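Local atomic coordinates of TT1561 protein (Thermus thermophilus, PDB entry 1UF3), a protein that is of unknown function but binds calcium ions and belongs to the calcineurin-like metallophosphoesterases, so is possibly a metal-dependent phosphoesterase. Residues Ala37-Leu42 against Ala67-Pro72; Gln73-Trp78 against Glu127-Pro132; Ala111-Glu116 against Phe153-Met158. All coordinates share one frame; numbering follows the deposited sequence.

Interaction 1 of 3, residues Ala37-Leu42 against Ala67-Pro72; sequences ALIGNL and AYVPGP
Leu-38 N donates to Ala-67 O over 2.8 Å in a fairly straight bond (161° at the hydrogen), and Val-69 N gives one back to Leu-38 O at 3.2 Å, so both backbone polar atoms of Leu-38 are held by the neighbouring strand. The two strands, 35-39 and 66-69, run parallel and belong with helix 49-59 to one beta-alpha-beta unit of the calcineurin-like metallophosphoesterase fold. A third bond, from Gly-40 N to Val-69 O at 2.9 Å, is bent and weak where strand passes into loop.

Beyond it the chains close in, and only glycine suits both sides: a CB on Gly-40 would collide with Gly-71 N, and one on Gly-71 with Asn-41 OD1. Asn-41, which follows a cis peptide, has CG anti to the carbonyl carbon (chi1 -55°), and its side chain crosses the Pro-72 ring at about a right angle, with Asn-41 OD1 3.1 Å from Pro-72 CD. Proline has no N-H to offer, and Asn-41 OD1 instead accepts a hydrogen bond from Gln-73 N. An alanine here would probably leave Gln-73 N without this acceptor and open a gap beside the Pro-72 ring.

On one face of the sheet Ile-39 and Val-69 lie side by side, CD1 of the isoleucine 3.8 Å from CG2 of the valine, both beta-branched, a shape that suits a buried strand. On the other face Leu-38 CB and Tyr-68 CB are 4.2 Å apart; the tyrosine ring then leads away and packs against helices 49-59 and 77-90, and its hydroxyl is hydrogen-bonded to Glu-88. Leu-42 folds back over the strand end from the loop, its CD1 coming to 3.4 Å from Val-69 O.

Interaction 2 of 3, residues Gln73-Trp78 against Glu127-Pro132; sequences QDAPIW and EALRYP. With CA (calcium ion), chain I.
In a largely apolar contact, Leu-129 packs against Ala-75 and Ile-77 and over the carbonyl oxygen of Asp-74, joining the loop that leads into helix 77-90 to the approach to the short strand 130-132, near a calcium ion; no hydrogen bond passes directly between the two segments. The leucine is suited to the work because its forked end can touch several partners at once. Leu-129 CG is anti to the carbonyl carbon (chi1 -59°), and beyond it Leu-129 CD1 lies 3.6 Å from Asp-74 O while Leu-129 CD2 lies 3.9 Å from both Ala-75 CB and Ile-77 CB. Ile-77 crosses the leucine at about a right angle, and its CD1 also reaches to 4.1 Å from Tyr-131 OH, a hydroxyl hydrogen-bonded to Glu-125 and His-98.

Ala-75 has a small methyl that fits close against the opposing backbone, Ala-75 CB to Ala-128 CA being 3.6 Å. Ala-75 O binds the calcium ion at 2.3 Å, together with Lys-45 O, Ala-47 O and four waters, one of which also donates a weak hydrogen bond to Gln-73 O. Asp-74 is the centre of an inverse gamma turn, and its buried carboxylate is well satisfied: OD1 is bonded to Tyr-52 OH and Met-43 N, OD2 to Gly-71 N and Leu-42 N. These four bonds probably help to hold the turn just before the calcium ligand.

Trp-78 of helix 77-90 packs on Pro-123 of the second subunit. The contact thus lies between the start of helix 77-90 and strand 130-132, which pairs in parallel with strand 108-118.

Interaction 3 of 3, residues Ala111-Glu116 against Phe153-Met158; sequences AGVGGE and FLFHTM
Phe-155 turns the edge of its ring to Val-113: Val-113 O lies 3.4 Å from Phe-155 CD2, near the plane of the ring, where the slightly positive ring hydrogens suit a carbonyl oxygen. A chi1 of -63° sets Phe-155 CG anti to the carbonyl carbon; the end of the ring comes nearer the partner strand, with Phe-155 CE2 4.0 Å from Val-113 CB. Both side chains pack against helix 133-140, and the phenylalanine also meets helix 170-179.

The strands run parallel as neighbours in the second sheet of the metallophosphoesterase fold, joined by Leu-154 N to Ala-111 O at 2.9 Å and Val-113 N to Leu-154 O at 3.0 Å. Gly-112 suits its place because a CB would strike Leu-154 O.

Farther along, a water bridges the chains, donating to Val-113 O and Gly-115 O and accepting from His-156 N. His-156 has CG anti to the backbone N (chi1 177°); its CB rests 3.4 Å from Gly-115 O, while the imidazole leads off toward Pro-72. Thr-157 OG1 lies 3.6 Å from Glu-116 CA and is hydrogen-bonded to Ile-117 N.

From the N terminus, interaction 1 comes first, closing the loop that contains helix 49-59 and ending before the others begin. Segment 73-78 follows directly and opens interaction 2, whose loop takes in helix 77-90 and all of strand 108-118. Interaction 3 opens within that loop at 111-116 but closes only at 153-158, after helix 133-140, so interactions 2 and 3 cross. All three meet spatially. Probable hydrogen bonds from Gly-115 N to Pro-70 O and from Leu-129 N to Pro-72 O join the loop after strand 66-69 to the second sheet, while the backbone of Glu-116 pairs with Leu-129 and Tyr-131. Together they tie the two sheets near the C-terminal ends of strands 35-39, 66-69 and 151-155.

Interaction 1 of 3, residues Ala37-Leu42 against Ala67-Pro72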
ATOM      1  N   ALA A  37      19.838  11.918   2.368  1.00 16.62           N
ATOM      2  CA  ALA A  37      21.056  12.436   1.775  1.00 17.93           C
ATOM      3  C   ALA A  37      21.954  12.777   2.954  1.00 20.36           C
ATOM      4  O   ALA A  37      21.531  13.460   3.888  1.00 19.85           O
ATOM      5  CB  ALA A  37      20.771  13.666   0.937  1.00 20.33           C
ATOM      6  N   LEU A  38      23.188  12.288   2.933  1.00 22.52           N
ATOM      7  CA  LEU A  38      24.079  12.546   4.057  1.00 23.16           C
ATOM      8  C   LEU A  38      25.478  12.970   3.614  1.00 23.36           C
ATOM      9  O   LEU A  38      26.143  12.298   2.812  1.00 21.98           O
ATOM     10  CB  LEU A  38      24.111  11.305   4.958  1.00 24.51           C
ATOM     11  CG  LEU A  38      24.831  11.394   6.306  1.00 26.35           C
ATOM     12  CD1 LEU A  38      24.415  10.238   7.257  1.00 25.73           C
ATOM     13  CD2 LEU A  38      26.302  11.393   6.015  1.00 26.61           C
ATOM     14  N   ILE A  39      25.896  14.122   4.138  1.00 21.72           N
ATOM     15  CA  ILE A  39      27.181  14.732   3.830  1.00 22.10           C
ATOM     16  C   ILE A  39      28.174  14.464   4.960  1.00 22.13           C
ATOM     17  O   ILE A  39      27.805  14.568   6.121  1.00 21.78           O
ATOM     18  CB  ILE A  39      27.031  16.276   3.680  1.00 21.68           C
ATOM     19  CG1 ILE A  39      25.922  16.626   2.673  1.00 23.29           C
ATOM     20  CG2 ILE A  39      28.330  16.866   3.188  1.00 21.68           C
ATOM     21  CD1 ILE A  39      26.267  16.268   1.227  1.00 22.36           C
ATOM     22  N   GLY A  40      29.426  14.139   4.626  1.00 23.69           N
ATOM     23  CA  GLY A  40      30.421  13.874   5.663  1.00 25.52           C
ATOM     24  C   GLY A  40      30.736  15.118   6.498  1.00 27.79           C
ATOM     25  O   GLY A  40      30.113  16.157   6.303  1.00 28.21           O
ATOM     26  N   ASN A  41      31.685  15.043   7.430  1.00 27.59           N
ATOM     27  CA  ASN A  41      32.466  13.841   7.724  1.00 27.45           C
ATOM     28  C   ASN A  41      31.595  12.765   8.341  1.00 24.37           C
ATOM     29  O   ASN A  41      30.912  13.005   9.330  1.00 26.08           O
ATOM     30  CB  ASN A  41      33.602  14.163   8.722  1.00 28.19           C
ATOM     31  CG  ASN A  41      34.502  15.286   8.251  1.00 28.65           C
ATOM     32  OD1 ASN A  41      35.171  15.177   7.222  1.00 29.75           O
ATOM     33  ND2 ASN A  41      34.526  16.380   9.009  1.00 29.25           N
ATOM     34  N   LEU A  42      31.606  11.571   7.761  1.00 24.81           N
ATOM     35  CA  LEU A  42      30.821  10.494   8.345  1.00 23.74           C
ATOM     36  C   LEU A  42      31.509  10.088   9.648  1.00 23.84           C
ATOM     37  O   LEU A  42      30.863   9.860  10.664  1.00 22.82           O
ATOM     38  CB  LEU A  42      30.787   9.269   7.423  1.00 24.99           C
ATOM     39  CG  LEU A  42      29.893   9.256   6.173  1.00 26.72           C
ATOM     40  CD1 LEU A  42      30.318  10.332   5.187  1.00 21.79           C
ATOM     41  CD2 LEU A  42      29.998   7.867   5.526  1.00 24.71           C
ATOM     42  N   ALA A  67      21.930   8.661  -0.411  1.00 18.47           N
ATOM     43  CA  ALA A  67      23.139   9.090  -1.085  1.00 16.71           C
ATOM     44  C   ALA A  67      24.019   9.807  -0.093  1.00 16.70           C
ATOM     45  O   ALA A  67      23.535  10.512   0.789  1.00 15.42           O
ATOM     46  CB  ALA A  67      22.808  10.029  -2.262  1.00 17.75           C
ATOM     47  N   TYR A  68      25.322   9.653  -0.256  1.00 19.17           N
ATOM     48  CA  TYR A  68      26.243  10.313   0.647  1.00 18.73           C
ATOM     49  C   TYR A  68      27.579  10.586  -0.010  1.00 19.73           C
ATOM     50  O   TYR A  68      27.910   9.994  -1.054  1.00 20.77           O
ATOM     51  CB  TYR A  68      26.427   9.473   1.944  1.00 17.73           C
ATOM     52  CG  TYR A  68      26.426   7.958   1.747  1.00 19.86           C
ATOM     53  CD1 TYR A  68      25.288   7.190   2.035  1.00 20.62           C
ATOM     54  CD2 TYR A  68      27.541   7.302   1.218  1.00 19.25           C
ATOM     55  CE1 TYR A  68      25.262   5.780   1.784  1.00 20.35           C
ATOM     56  CE2 TYR A  68      27.526   5.906   0.962  1.00 20.33           C
ATOM     57  CZ  TYR A  68      26.385   5.164   1.241  1.00 18.99           C
ATOM     58  OH  TYR A  68      26.353   3.829   0.891  1.00 21.25           O
ATOM     59  N   VAL A  69      28.314  11.547   0.555  1.00 19.43           N
ATOM     60  CA  VAL A  69      29.655  11.867   0.082  1.00 19.18           C
ATOM     61  C   VAL A  69      30.506  11.992   1.357  1.00 19.52           C
ATOM     62  O   VAL A  69      30.000  12.303   2.444  1.00 18.77           O
ATOM     63  CB  VAL A  69      29.721  13.169  -0.748  1.00 20.71           C
ATOM     64  CG1 VAL A  69      28.809  13.056  -1.959  1.00 23.89           C
ATOM     65  CG2 VAL A  69      29.356  14.363   0.103  1.00 17.72           C
ATOM     66  N   PRO A  70      31.803  11.720   1.244  1.00 19.57           N
ATOM     67  CA  PRO A  70      32.677  11.807   2.416  1.00 20.79           C
ATOM     68  C   PRO A  70      33.118  13.246   2.701  1.00 22.33           C
ATOM     69  O   PRO A  70      32.974  14.138   1.847  1.00 22.58           O
ATOM     70  CB  PRO A  70      33.836  10.909   2.019  1.00 16.05           C
ATOM     71  CG  PRO A  70      33.986  11.237   0.539  1.00 17.46           C
ATOM     72  CD  PRO A  70      32.555  11.309   0.035  1.00 16.25           C
ATOM     73  N   GLY A  71      33.645  13.466   3.905  1.00 24.03           N
ATOM     74  CA  GLY A  71      34.128  14.790   4.277  1.00 24.19           C
ATOM     75  C   GLY A  71      35.647  14.853   4.239  1.00 25.79           C
ATOM     76  O   GLY A  71      36.308  13.861   3.902  1.00 26.99           O
ATOM     77  N   PRO A  72      36.242  16.010   4.578  1.00 24.96           N
ATOM     78  CA  PRO A  72      37.705  16.135   4.559  1.00 24.72           C
ATOM     79  C   PRO A  72      38.433  15.153   5.497  1.00 22.77           C
ATOM     80  O   PRO A  72      39.568  14.803   5.254  1.00 23.32           O
ATOM     81  CB  PRO A  72      37.938  17.605   4.955  1.00 25.57           C
ATOM     82  CG  PRO A  72      36.626  18.286   4.520  1.00 23.93           C
ATOM     83  CD  PRO A  72      35.598  17.286   4.936  1.00 23.21           C
TER

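Interaction 2 of 3, residues Gln73-Trp78 against Glu127-Pro132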
ATOM      1  N   GLN A  73      37.772  14.703   6.550  1.00 24.98           N
ATOM      2  CA  GLN A  73      38.390  13.769   7.488  1.00 27.67           C
ATOM      3  C   GLN A  73      38.180  12.247   7.235  1.00 28.74           C
ATOM      4  O   GLN A  73      38.730  11.410   7.959  1.00 25.90           O
ATOM      5  CB  GLN A  73      37.933  14.118   8.905  1.00 28.71           C
ATOM      6  CG  GLN A  73      38.549  15.406   9.452  1.00 31.11           C
ATOM      7  CD  GLN A  73      38.164  15.646  10.902  1.00 32.00           C
ATOM      8  OE1 GLN A  73      38.298  14.752  11.734  1.00 33.06           O
ATOM      9  NE2 GLN A  73      37.676  16.849  11.208  1.00 32.43           N
ATOM     10  N   ASP A  74      37.400  11.894   6.213  1.00 28.56           N
ATOM     11  CA  ASP A  74      37.127  10.489   5.899  1.00 28.51           C
ATOM     12  C   ASP A  74      38.279   9.869   5.106  1.00 28.80           C
ATOM     13  O   ASP A  74      38.083   9.336   4.005  1.00 28.51           O
ATOM     14  CB  ASP A  74      35.809  10.376   5.106  1.00 25.96           C
ATOM     15  CG  ASP A  74      34.594  10.615   5.966  1.00 26.39           C
ATOM     16  OD1 ASP A  74      34.401   9.876   6.963  1.00 27.09           O
ATOM     17  OD2 ASP A  74      33.814  11.545   5.657  1.00 26.89           O
ATOM     18  N   ALA A  75      39.482   9.923   5.676  1.00 28.62           N
ATOM     19  CA  ALA A  75      40.670   9.398   5.012  1.00 26.76           C
ATOM     20  C   ALA A  75      41.399   8.291   5.801  1.00 26.65           C
ATOM     21  O   ALA A  75      41.266   8.179   7.029  1.00 27.06           O
ATOM     22  CB  ALA A  75      41.629  10.565   4.703  1.00 26.34           C
ATOM     23  N   PRO A  76      42.133   7.420   5.093  1.00 24.75           N
ATOM     24  CA  PRO A  76      42.310   7.410   3.638  1.00 25.51           C
ATOM     25  C   PRO A  76      40.994   7.076   2.905  1.00 24.92           C
ATOM     26  O   PRO A  76      40.103   6.418   3.450  1.00 23.35           O
ATOM     27  CB  PRO A  76      43.397   6.355   3.429  1.00 23.26           C
ATOM     28  CG  PRO A  76      43.113   5.385   4.539  1.00 25.74           C
ATOM     29  CD  PRO A  76      42.865   6.305   5.715  1.00 25.53           C
ATOM     30  N   ILE A  77      40.897   7.551   1.673  1.00 25.18           N
ATOM     31  CA  ILE A  77      39.711   7.379   0.841  1.00 25.85           C
ATOM     32  C   ILE A  77      39.263   5.922   0.685  1.00 25.54           C
ATOM     33  O   ILE A  77      38.074   5.620   0.700  1.00 26.97           O
ATOM     34  CB  ILE A  77      39.972   8.004  -0.575  1.00 24.27           C
ATOM     35  CG1 ILE A  77      38.728   7.902  -1.471  1.00 24.45           C
ATOM     36  CG2 ILE A  77      41.124   7.288  -1.242  1.00 25.19           C
ATOM     37  CD1 ILE A  77      37.564   8.749  -1.030  1.00 22.39           C
ATOM     38  N   TRP A  78      40.224   5.017   0.566  1.00 27.00           N
ATOM     39  CA  TRP A  78      39.923   3.610   0.354  1.00 24.45           C
ATOM     40  C   TRP A  78      39.193   2.883   1.462  1.00 24.97           C
ATOM     41  O   TRP A  78      38.538   1.865   1.190  1.00 24.13           O
ATOM     42  CB  TRP A  78      41.211   2.867  -0.026  1.00 24.14           C
ATOM     43  CG  TRP A  78      41.948   3.525  -1.181  1.00 23.32           C
ATOM     44  CD1 TRP A  78      43.199   4.061  -1.142  1.00 21.86           C
ATOM     45  CD2 TRP A  78      41.491   3.677  -2.544  1.00 22.04           C
ATOM     46  NE1 TRP A  78      43.553   4.535  -2.382  1.00 23.89           N
ATOM     47  CE2 TRP A  78      42.526   4.313  -3.260  1.00 20.38           C
ATOM     48  CE3 TRP A  78      40.313   3.330  -3.220  1.00 22.00           C
ATOM     49  CZ2 TRP A  78      42.427   4.619  -4.627  1.00 21.56           C
ATOM     50  CZ3 TRP A  78      40.209   3.633  -4.594  1.00 19.80           C
ATOM     51  CH2 TRP A  78      41.263   4.271  -5.276  1.00 19.61           C
ATOM     52  N   GLU A 127      46.059  11.574   3.996  1.00 29.79           N
ATOM     53  CA  GLU A 127      46.083  12.312   5.263  1.00 32.46           C
ATOM     54  C   GLU A 127      44.746  13.052   5.416  1.00 30.91           C
ATOM     55  O   GLU A 127      44.323  13.401   6.521  1.00 29.11           O
ATOM     56  CB  GLU A 127      47.237  13.326   5.262  1.00 36.02           C
ATOM     57  CG  GLU A 127      48.594  12.732   4.907  1.00 41.05           C
ATOM     58  CD  GLU A 127      49.611  13.803   4.545  1.00 46.99           C
ATOM     59  OE1 GLU A 127      49.268  14.699   3.739  1.00 49.72           O
ATOM     60  OE2 GLU A 127      50.759  13.751   5.050  1.00 49.17           O
ATOM     61  N   ALA A 128      44.091  13.296   4.290  1.00 28.47           N
ATOM     62  CA  ALA A 128      42.802  13.985   4.275  1.00 28.23           C
ATOM     63  C   ALA A 128      42.210  13.803   2.876  1.00 27.76           C
ATOM     64  O   ALA A 128      42.829  13.176   2.015  1.00 27.69           O
ATOM     65  CB  ALA A 128      43.008  15.502   4.557  1.00 25.91           C
ATOM     66  N   LEU A 129      41.010  14.333   2.649  1.00 27.44           N
ATOM     67  CA  LEU A 129      40.438  14.270   1.302  1.00 24.95           C
ATOM     68  C   LEU A 129      40.402  15.710   0.852  1.00 22.67           C
ATOM     69  O   LEU A 129      39.654  16.507   1.398  1.00 24.32           O
ATOM     70  CB  LEU A 129      39.015  13.704   1.291  1.00 22.93           C
ATOM     71  CG  LEU A 129      38.800  12.296   1.860  1.00 24.39           C
ATOM     72  CD1 LEU A 129      37.398  11.784   1.472  1.00 22.71           C
ATOM     73  CD2 LEU A 129      39.872  11.361   1.335  1.00 22.97           C
ATOM     74  N   ARG A 130      41.186  16.054  -0.155  1.00 23.73           N
ATOM     75  CA  ARG A 130      41.203  17.429  -0.617  1.00 25.78           C
ATOM     76  C   ARG A 130      41.378  17.424  -2.113  1.00 24.79           C
ATOM     77  O   ARG A 130      42.287  16.771  -2.635  1.00 24.78           O
ATOM     78  CB  ARG A 130      42.376  18.200   0.040  1.00 29.67           C
ATOM     79  CG  ARG A 130      42.469  19.665  -0.362  1.00 34.25           C
ATOM     80  CD  ARG A 130      43.668  20.398   0.268  1.00 35.93           C
ATOM     81  NE  ARG A 130      44.942  19.997  -0.326  1.00 37.59           N
ATOM     82  CZ  ARG A 130      45.820  19.161   0.235  1.00 38.92           C
ATOM     83  NH1 ARG A 130      45.583  18.621   1.429  1.00 39.52           N
ATOM     84  NH2 ARG A 130      46.938  18.848  -0.412  1.00 37.73           N
ATOM     85  N   TYR A 131      40.521  18.148  -2.818  1.00 22.03           N
ATOM     86  CA  TYR A 131      40.675  18.186  -4.265  1.00 22.82           C
ATOM     87  C   TYR A 131      40.623  19.596  -4.778  1.00 21.44           C
ATOM     88  O   TYR A 131      39.823  20.403  -4.312  1.00 21.86           O
ATOM     89  CB  TYR A 131      39.563  17.391  -4.986  1.00 22.27           C
ATOM     90  CG  TYR A 131      39.301  16.007  -4.428  1.00 23.80           C
ATOM     91  CD1 TYR A 131      38.305  15.792  -3.478  1.00 21.67           C
ATOM     92  CD2 TYR A 131      40.048  14.912  -4.855  1.00 23.89           C
ATOM     93  CE1 TYR A 131      38.057  14.512  -2.973  1.00 21.65           C
ATOM     94  CE2 TYR A 131      39.807  13.632  -4.348  1.00 21.86           C
ATOM     95  CZ  TYR A 131      38.822  13.447  -3.420  1.00 19.80           C
ATOM     96  OH  TYR A 131      38.613  12.196  -2.912  1.00 21.70           O
ATOM     97  N   PRO A 132      41.483  19.914  -5.746  1.00 21.72           N
ATOM     98  CA  PRO A 132      41.478  21.261  -6.314  1.00 23.52           C
ATOM     99  C   PRO A 132      40.233  21.387  -7.207  1.00 26.42           C
ATOM    100  O   PRO A 132      39.764  20.390  -7.778  1.00 24.88           O
ATOM    101  CB  PRO A 132      42.784  21.311  -7.094  1.00 23.74           C
ATOM    102  CG  PRO A 132      43.018  19.865  -7.475  1.00 24.66           C
ATOM    103  CD  PRO A 132      42.632  19.126  -6.232  1.00 22.06           C
TER
HETATM  104 CA    CA I 901      40.562   7.136   9.004  1.00 29.86          CA
HETATM  105  O   HOH W   1      38.357   8.277   9.077  1.00 22.15           O
HETATM  106  O   HOH W   2      39.325   5.646   7.360  1.00 26.08           O
HETATM  107  O   HOH W   3      41.984   5.112   8.929  1.00 24.32           O
HETATM  108  O   HOH W   4      43.229   7.041   9.858  1.00 31.71           O

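Interaction 3 of 3, residues Ala111-Glu116 against Phe153-Met158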
ATOM      1  N   ALA A 111      24.405  13.358  -7.814  1.00 21.03           N
ATOM      2  CA  ALA A 111      25.847  13.268  -7.954  1.00 20.32           C
ATOM      3  C   ALA A 111      26.536  14.108  -6.888  1.00 21.78           C
ATOM      4  O   ALA A 111      25.918  14.980  -6.260  1.00 20.64           O
ATOM      5  CB  ALA A 111      26.271  13.755  -9.319  1.00 15.90           C
ATOM      6  N   GLY A 112      27.825  13.866  -6.702  1.00 22.07           N
ATOM      7  CA  GLY A 112      28.539  14.654  -5.715  1.00 22.33           C
ATOM      8  C   GLY A 112      30.047  14.647  -5.819  1.00 21.41           C
ATOM      9  O   GLY A 112      30.654  13.925  -6.626  1.00 19.56           O
ATOM     10  N   VAL A 113      30.645  15.520  -5.018  1.00 20.46           N
ATOM     11  CA  VAL A 113      32.087  15.608  -4.904  1.00 20.65           C
ATOM     12  C   VAL A 113      32.299  15.955  -3.418  1.00 21.80           C
ATOM     13  O   VAL A 113      31.988  17.071  -2.971  1.00 19.41           O
ATOM     14  CB  VAL A 113      32.689  16.684  -5.803  1.00 21.36           C
ATOM     15  CG1 VAL A 113      34.186  16.715  -5.600  1.00 23.57           C
ATOM     16  CG2 VAL A 113      32.384  16.394  -7.276  1.00 20.10           C
ATOM     17  N   GLY A 114      32.759  14.960  -2.660  1.00 20.38           N
ATOM     18  CA  GLY A 114      33.005  15.133  -1.241  1.00 20.90           C
ATOM     19  C   GLY A 114      34.422  15.626  -0.968  1.00 20.72           C
ATOM     20  O   GLY A 114      35.135  16.015  -1.886  1.00 20.28           O
ATOM     21  N   GLY A 115      34.831  15.599   0.297  1.00 22.00           N
ATOM     22  CA  GLY A 115      36.157  16.071   0.656  1.00 22.49           C
ATOM     23  C   GLY A 115      36.183  17.587   0.604  1.00 24.06           C
ATOM     24  O   GLY A 115      35.153  18.230   0.399  1.00 23.38           O
ATOM     25  N   GLU A 116      37.353  18.176   0.782  1.00 25.45           N
ATOM     26  CA  GLU A 116      37.459  19.627   0.711  1.00 24.45           C
ATOM     27  C   GLU A 116      37.728  20.036  -0.716  1.00 21.99           C
ATOM     28  O   GLU A 116      38.707  19.597  -1.292  1.00 23.20           O
ATOM     29  CB  GLU A 116      38.630  20.124   1.558  1.00 26.87           C
ATOM     30  CG  GLU A 116      38.820  21.637   1.507  1.00 29.46           C
ATOM     31  CD  GLU A 116      40.165  22.071   2.081  1.00 32.43           C
ATOM     32  OE1 GLU A 116      40.731  21.330   2.911  1.00 30.15           O
ATOM     33  OE2 GLU A 116      40.649  23.158   1.696  1.00 36.29           O
ATOM     34  N   PHE A 153      22.995  17.780  -6.269  1.00 21.16           N
ATOM     35  CA  PHE A 153      24.418  17.704  -5.966  1.00 21.59           C
ATOM     36  C   PHE A 153      24.676  17.616  -4.474  1.00 20.66           C
ATOM     37  O   PHE A 153      23.982  18.234  -3.683  1.00 19.65           O
ATOM     38  CB  PHE A 153      25.170  18.951  -6.485  1.00 20.11           C
ATOM     39  CG  PHE A 153      25.372  19.002  -7.985  1.00 21.42           C
ATOM     40  CD1 PHE A 153      24.961  17.960  -8.822  1.00 19.45           C
ATOM     41  CD2 PHE A 153      26.002  20.091  -8.554  1.00 17.52           C
ATOM     42  CE1 PHE A 153      25.184  18.017 -10.187  1.00 18.59           C
ATOM     43  CE2 PHE A 153      26.231  20.155  -9.930  1.00 17.95           C
ATOM     44  CZ  PHE A 153      25.824  19.121 -10.743  1.00 19.53           C
ATOM     45  N   LEU A 154      25.695  16.853  -4.100  1.00 21.39           N
ATOM     46  CA  LEU A 154      26.090  16.727  -2.694  1.00 21.18           C
ATOM     47  C   LEU A 154      27.546  17.159  -2.594  1.00 20.71           C
ATOM     48  O   LEU A 154      28.407  16.619  -3.267  1.00 22.64           O
ATOM     49  CB  LEU A 154      25.953  15.282  -2.191  1.00 20.12           C
ATOM     50  CG  LEU A 154      24.615  14.924  -1.543  1.00 20.25           C
ATOM     51  CD1 LEU A 154      23.538  14.834  -2.627  1.00 21.61           C
ATOM     52  CD2 LEU A 154      24.741  13.602  -0.782  1.00 18.82           C
ATOM     53  N   PHE A 155      27.826  18.165  -1.781  1.00 21.26           N
ATOM     54  CA  PHE A 155      29.210  18.622  -1.614  1.00 19.78           C
ATOM     55  C   PHE A 155      29.450  18.814  -0.129  1.00 19.30           C
ATOM     56  O   PHE A 155      28.514  19.034   0.656  1.00 18.09           O
ATOM     57  CB  PHE A 155      29.470  20.011  -2.212  1.00 19.15           C
ATOM     58  CG  PHE A 155      29.285  20.114  -3.676  1.00 19.46           C
ATOM     59  CD1 PHE A 155      28.373  21.046  -4.194  1.00 16.88           C
ATOM     60  CD2 PHE A 155      30.097  19.403  -4.543  1.00 17.63           C
ATOM     61  CE1 PHE A 155      28.293  21.269  -5.549  1.00 16.50           C
ATOM     62  CE2 PHE A 155      30.025  19.613  -5.893  1.00 18.60           C
ATOM     63  CZ  PHE A 155      29.116  20.560  -6.407  1.00 18.45           C
ATOM     64  N   HIS A 156      30.711  18.754   0.261  1.00 20.09           N
ATOM     65  CA  HIS A 156      30.987  19.027   1.646  1.00 21.49           C
ATOM     66  C   HIS A 156      31.214  20.552   1.731  1.00 21.62           C
ATOM     67  O   HIS A 156      30.654  21.231   2.587  1.00 24.03           O
ATOM     68  CB  HIS A 156      32.223  18.301   2.127  1.00 20.20           C
ATOM     69  CG  HIS A 156      32.565  18.635   3.541  1.00 23.12           C
ATOM     70  ND1 HIS A 156      33.328  19.735   3.879  1.00 20.78           N
ATOM     71  CD2 HIS A 156      32.137  18.099   4.708  1.00 23.26           C
ATOM     72  CE1 HIS A 156      33.351  19.858   5.196  1.00 24.18           C
ATOM     73  NE2 HIS A 156      32.634  18.878   5.721  1.00 23.13           N
ATOM     74  N   THR A 157      32.011  21.058   0.800  1.00 22.01           N
ATOM     75  CA  THR A 157      32.400  22.452   0.694  1.00 24.01           C
ATOM     76  C   THR A 157      31.260  23.400   0.310  1.00 25.28           C
ATOM     77  O   THR A 157      30.589  23.200  -0.698  1.00 25.08           O
ATOM     78  CB  THR A 157      33.532  22.555  -0.328  1.00 24.31           C
ATOM     79  OG1 THR A 157      34.638  21.777   0.145  1.00 26.04           O
ATOM     80  CG2 THR A 157      33.971  24.008  -0.552  1.00 26.26           C
HETATM   81  N   MSE A 158      31.039  24.426   1.127  1.00 26.72           N
HETATM   82  CA  MSE A 158      29.983  25.408   0.874  1.00 26.33           C
HETATM   83  C   MSE A 158      30.337  26.384  -0.230  1.00 26.12           C
HETATM   84  O   MSE A 158      31.492  26.787  -0.370  1.00 26.25           O
HETATM   85  CB  MSE A 158      29.712  26.236   2.121  1.00 30.79           C
HETATM   86  CG  MSE A 158      28.951  25.558   3.198  1.00 34.33           C
HETATM   87 SE   MSE A 158      28.127  26.919   4.309  1.00 42.50          SE
HETATM   88  CE  MSE A 158      27.100  27.813   2.947  1.00 35.91           C
TER
HETATM   89  O   HOH W   5      33.036  18.803  -1.238  1.00 21.29           O